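Local coordinates for aspartate aminotransferase (PDB 4H51), which transfers the amino group of L-aspartate to 2-oxoglutarate as a homodimer, using pyridoxal 5'-phosphate as cofactor, at the interface of chains A and B. Numbering follows the deposited sequence. Chains: chain A/B, Aspartate aminotransferase.

The interface of chains A and B. Residues chain A 20-21, 24; chain B 131-133, 225, 256, 281, 286, 290.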
ATOM      1  N   ARG A  20      -2.381  28.630  -4.704  1.00 25.90           N
ATOM      2  CA  ARG A  20      -1.851  27.468  -5.414  1.00 25.08           C
ATOM      3  C   ARG A  20      -2.824  26.292  -5.363  1.00 22.44           C
ATOM      4  O   ARG A  20      -3.071  25.619  -6.380  1.00 22.69           O
ATOM      5  CB  ARG A  20      -0.479  27.075  -4.860  1.00 25.06           C
ATOM      6  CG  ARG A  20       0.613  28.009  -5.339  1.00 27.05           C
ATOM      7  CD  ARG A  20       2.010  27.622  -4.860  1.00 27.02           C
ATOM      8  NE  ARG A  20       2.876  28.795  -4.685  1.00 28.62           N
ATOM      9  CZ  ARG A  20       3.634  29.338  -5.632  1.00 29.30           C
ATOM     10  NH1 ARG A  20       3.652  28.816  -6.868  1.00 30.13           N
ATOM     11  NH2 ARG A  20       4.366  30.412  -5.349  1.00 30.21           N
ATOM     12  N   TRP A  21      -3.383  26.052  -4.181  1.00 20.54           N
ATOM     13  CA  TRP A  21      -4.361  24.978  -4.017  1.00 19.54           C
ATOM     14  C   TRP A  21      -5.633  25.249  -4.786  1.00 20.40           C
ATOM     15  O   TRP A  21      -6.253  24.330  -5.303  1.00 20.52           O
ATOM     16  CB  TRP A  21      -4.669  24.720  -2.555  1.00 18.48           C
ATOM     17  CG  TRP A  21      -3.561  23.947  -1.851  1.00 17.60           C
ATOM     18  CD1 TRP A  21      -2.600  24.449  -0.974  1.00 17.03           C
ATOM     19  CD2 TRP A  21      -3.266  22.522  -1.970  1.00 16.28           C
ATOM     20  NE1 TRP A  21      -1.770  23.457  -0.566  1.00 16.44           N
ATOM     21  CE2 TRP A  21      -2.111  22.276  -1.121  1.00 16.04           C
ATOM     22  CE3 TRP A  21      -3.826  21.465  -2.651  1.00 15.84           C
ATOM     23  CZ2 TRP A  21      -1.563  21.027  -0.972  1.00 15.44           C
ATOM     24  CZ3 TRP A  21      -3.265  20.183  -2.487  1.00 15.59           C
ATOM     25  CH2 TRP A  21      -2.142  19.979  -1.666  1.00 15.18           C
ATOM     26  N   ILE A  24      -5.600  23.547  -8.308  1.00 20.38           N
ATOM     27  CA  ILE A  24      -5.515  22.114  -8.501  1.00 20.06           C
ATOM     28  C   ILE A  24      -6.653  21.639  -9.373  1.00 20.55           C
ATOM     29  O   ILE A  24      -7.776  22.068  -9.202  1.00 20.78           O
ATOM     30  CB  ILE A  24      -5.479  21.337  -7.151  1.00 18.37           C
ATOM     31  CG1 ILE A  24      -4.888  19.955  -7.390  1.00 18.17           C
ATOM     32  CG2 ILE A  24      -6.845  21.248  -6.492  1.00 18.61           C
ATOM     33  CD1 ILE A  24      -4.609  19.191  -6.095  1.00 17.28           C
TER
ATOM     34  N   ARG B 131       0.909  18.280  -8.164  1.00 16.65           N
ATOM     35  CA  ARG B 131      -0.245  18.854  -8.874  1.00 18.62           C
ATOM     36  C   ARG B 131      -0.538  20.320  -8.542  1.00 18.75           C
ATOM     37  O   ARG B 131      -1.417  20.915  -9.162  1.00 19.04           O
ATOM     38  CB  ARG B 131      -1.498  18.017  -8.628  1.00 20.14           C
ATOM     39  CG  ARG B 131      -1.329  16.515  -8.866  1.00 21.57           C
ATOM     40  CD  ARG B 131      -0.945  16.271 -10.303  1.00 25.94           C
ATOM     41  NE  ARG B 131      -0.614  14.883 -10.532  1.00 27.55           N
ATOM     42  CZ  ARG B 131      -1.508  13.958 -10.845  1.00 29.91           C
ATOM     43  NH1 ARG B 131      -2.804  14.280 -10.986  1.00 29.99           N
ATOM     44  NH2 ARG B 131      -1.091  12.716 -11.040  1.00 29.65           N
ATOM     45  N   VAL B 132       0.171  20.861  -7.542  1.00 18.56           N
ATOM     46  CA  VAL B 132      -0.033  22.223  -7.017  1.00 19.17           C
ATOM     47  C   VAL B 132       1.253  23.047  -7.250  1.00 18.68           C
ATOM     48  O   VAL B 132       1.197  24.259  -7.410  1.00 18.36           O
ATOM     49  CB  VAL B 132      -0.369  22.185  -5.497  1.00 20.86           C
ATOM     50  CG1 VAL B 132      -1.086  23.442  -5.074  1.00 23.48           C
ATOM     51  CG2 VAL B 132      -1.229  20.986  -5.166  1.00 20.85           C
ATOM     52  N   PHE B 133       2.404  22.379  -7.278  1.00 17.84           N
ATOM     53  CA  PHE B 133       3.713  23.014  -7.447  1.00 17.79           C
ATOM     54  C   PHE B 133       4.392  22.399  -8.658  1.00 18.32           C
ATOM     55  O   PHE B 133       4.054  21.315  -9.081  1.00 19.82           O
ATOM     56  CB  PHE B 133       4.613  22.813  -6.201  1.00 17.28           C
ATOM     57  CG  PHE B 133       4.133  23.529  -4.996  1.00 16.85           C
ATOM     58  CD1 PHE B 133       3.220  22.923  -4.125  1.00 16.14           C
ATOM     59  CD2 PHE B 133       4.552  24.836  -4.724  1.00 17.56           C
ATOM     60  CE1 PHE B 133       2.736  23.590  -3.031  1.00 16.07           C
ATOM     61  CE2 PHE B 133       4.076  25.514  -3.591  1.00 17.42           C
ATOM     62  CZ  PHE B 133       3.161  24.900  -2.762  1.00 17.02           C
ATOM     63  N   GLN B 225       4.863  25.957   1.423  1.00 12.44           N
ATOM     64  CA  GLN B 225       4.019  24.815   1.802  1.00 11.47           C
ATOM     65  C   GLN B 225       4.680  24.037   2.914  1.00 10.88           C
ATOM     66  O   GLN B 225       5.849  23.567   2.783  1.00 10.08           O
ATOM     67  CB  GLN B 225       3.796  23.876   0.626  1.00 11.90           C
ATOM     68  CG  GLN B 225       2.978  22.622   0.958  1.00 11.41           C
ATOM     69  CD  GLN B 225       1.521  22.919   1.244  1.00 11.90           C
ATOM     70  OE1 GLN B 225       0.852  23.649   0.480  1.00 13.18           O
ATOM     71  NE2 GLN B 225       1.007  22.393   2.374  1.00 11.89           N
ATOM     72  N   GLU B 256      -1.814  26.154   5.608  1.00 15.26           N
ATOM     73  CA  GLU B 256      -2.439  24.987   4.992  0.50 14.62           C
ATOM     74  C   GLU B 256      -1.591  23.733   5.180  1.00 14.02           C
ATOM     75  O   GLU B 256      -0.907  23.281   4.247  1.00 13.74           O
ATOM     76  CB  GLU B 256      -2.726  25.259   3.522  0.50 14.86           C
ATOM     77  CG  GLU B 256      -3.911  26.207   3.392  0.50 15.48           C
ATOM     78  CD  GLU B 256      -4.194  26.600   1.965  0.50 16.18           C
ATOM     79  OE1 GLU B 256      -3.244  26.633   1.146  0.50 16.30           O
ATOM     80  OE2 GLU B 256      -5.356  26.900   1.662  0.50 16.71           O
ATOM     81  N   LEU B 281      -7.461  23.199   4.422  1.00 20.80           N
ATOM     82  CA  LEU B 281      -7.567  24.089   3.286  1.00 25.23           C
ATOM     83  C   LEU B 281      -8.396  25.355   3.579  1.00 31.82           C
ATOM     84  O   LEU B 281      -9.571  25.304   3.976  1.00 37.91           O
ATOM     85  CB  LEU B 281      -7.995  23.289   2.033  1.00 26.81           C
ATOM     86  CG  LEU B 281      -7.802  23.896   0.630  1.00 27.75           C
ATOM     87  CD1 LEU B 281      -6.461  24.590   0.417  1.00 28.91           C
ATOM     88  CD2 LEU B 281      -8.019  22.890  -0.483  1.00 29.33           C
ATOM     89  N   LYS B 286     -12.792  23.820  -2.258  1.00 33.11           N
ATOM     90  CA  LYS B 286     -11.816  23.055  -3.091  1.00 29.66           C
ATOM     91  C   LYS B 286     -11.420  21.694  -2.463  1.00 27.64           C
ATOM     92  O   LYS B 286     -10.576  20.953  -3.005  1.00 25.27           O
ATOM     93  CB  LYS B 286     -10.509  23.857  -3.293  1.00 29.37           C
ATOM     94  CG  LYS B 286     -10.548  25.023  -4.290  1.00 29.10           C
ATOM     95  CD  LYS B 286     -10.679  24.605  -5.755  1.00 29.67           C
ATOM     96  CE  LYS B 286      -9.477  23.856  -6.356  1.00 28.65           C
ATOM     97  NZ  LYS B 286      -9.746  23.424  -7.769  1.00 28.21           N
ATOM     98  N   VAL B 290      -9.452  18.412  -4.272  1.00 15.78           N
ATOM     99  CA  VAL B 290      -8.230  17.793  -3.715  1.00 14.53           C
ATOM    100  C   VAL B 290      -8.456  16.305  -3.447  1.00 14.48           C
ATOM    101  O   VAL B 290      -7.617  15.464  -3.804  1.00 14.21           O
ATOM    102  CB  VAL B 290      -7.736  18.517  -2.434  1.00 13.99           C
ATOM    103  CG1 VAL B 290      -6.558  17.756  -1.780  1.00 13.17           C
ATOM    104  CG2 VAL B 290      -7.278  19.918  -2.763  1.00 13.69           C
TER
HETATM  105  O   HOH W   1      -1.017  25.392  -8.222  1.00 23.28           O
HETATM  106  O   HOH W   2       2.517  26.548  -8.190  1.00 32.22           O
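A:Trp21 inserts its indole, a broad apolar surface with one N-H to donate, between groups of chain B. The methyl CG2 of beta-branched B:Val132 lies over one face, offset toward the rim, 3.7 Å from the centroid of the six-membered ring; a compact apolar group suits a flat aromatic face. From the opposite side the apolar branches of B:Leu281 and B:Val290 pack, CD1 of the first 3.5 Å from A:Trp21 CB, CG2 of the second at the CE3 rim. The B:Gln225 amide stands at the pyrrole edge, turned 85° to the ring, and its OE1 also lies in plane at the edge of the B:Phe133 ring. A:Arg20 CD lies over the CE2 rim of one phenyl face, the guanidinium only 21° from parallel. Arginine's length suits this: methylenes meet the ring while NH1 reaches a water shared with B:Val132 O. A second water joins this carbonyl to A:Arg20 O.

B:Gln225, CG anti to the backbone N and bent at chi2, brings OE1 to A:Trp21 NE1 at 2.8 Å, 17° out of the indole plane, the donor tilted from the carbonyl plane. Glutamine can also donate: NE2 bonds the backbone carbonyl O of B:Glu256 at 2.8 Å, fixing the amide's rotation. The long, doubly bent B:Lys286 brings NZ to the backbone carbonyl O of A:Ile24 at 2.8 Å, in the carbonyl plane; the isoleucine's branch CG2 packs on the lysine CE.

Helix 17-22 and the following loop form chain A's N-terminal arm, lying across chain B loops, strand 225-230 and helix 284-299, which supplies B:Lys286 and B:Val290; two-fold symmetry repeats this exchange.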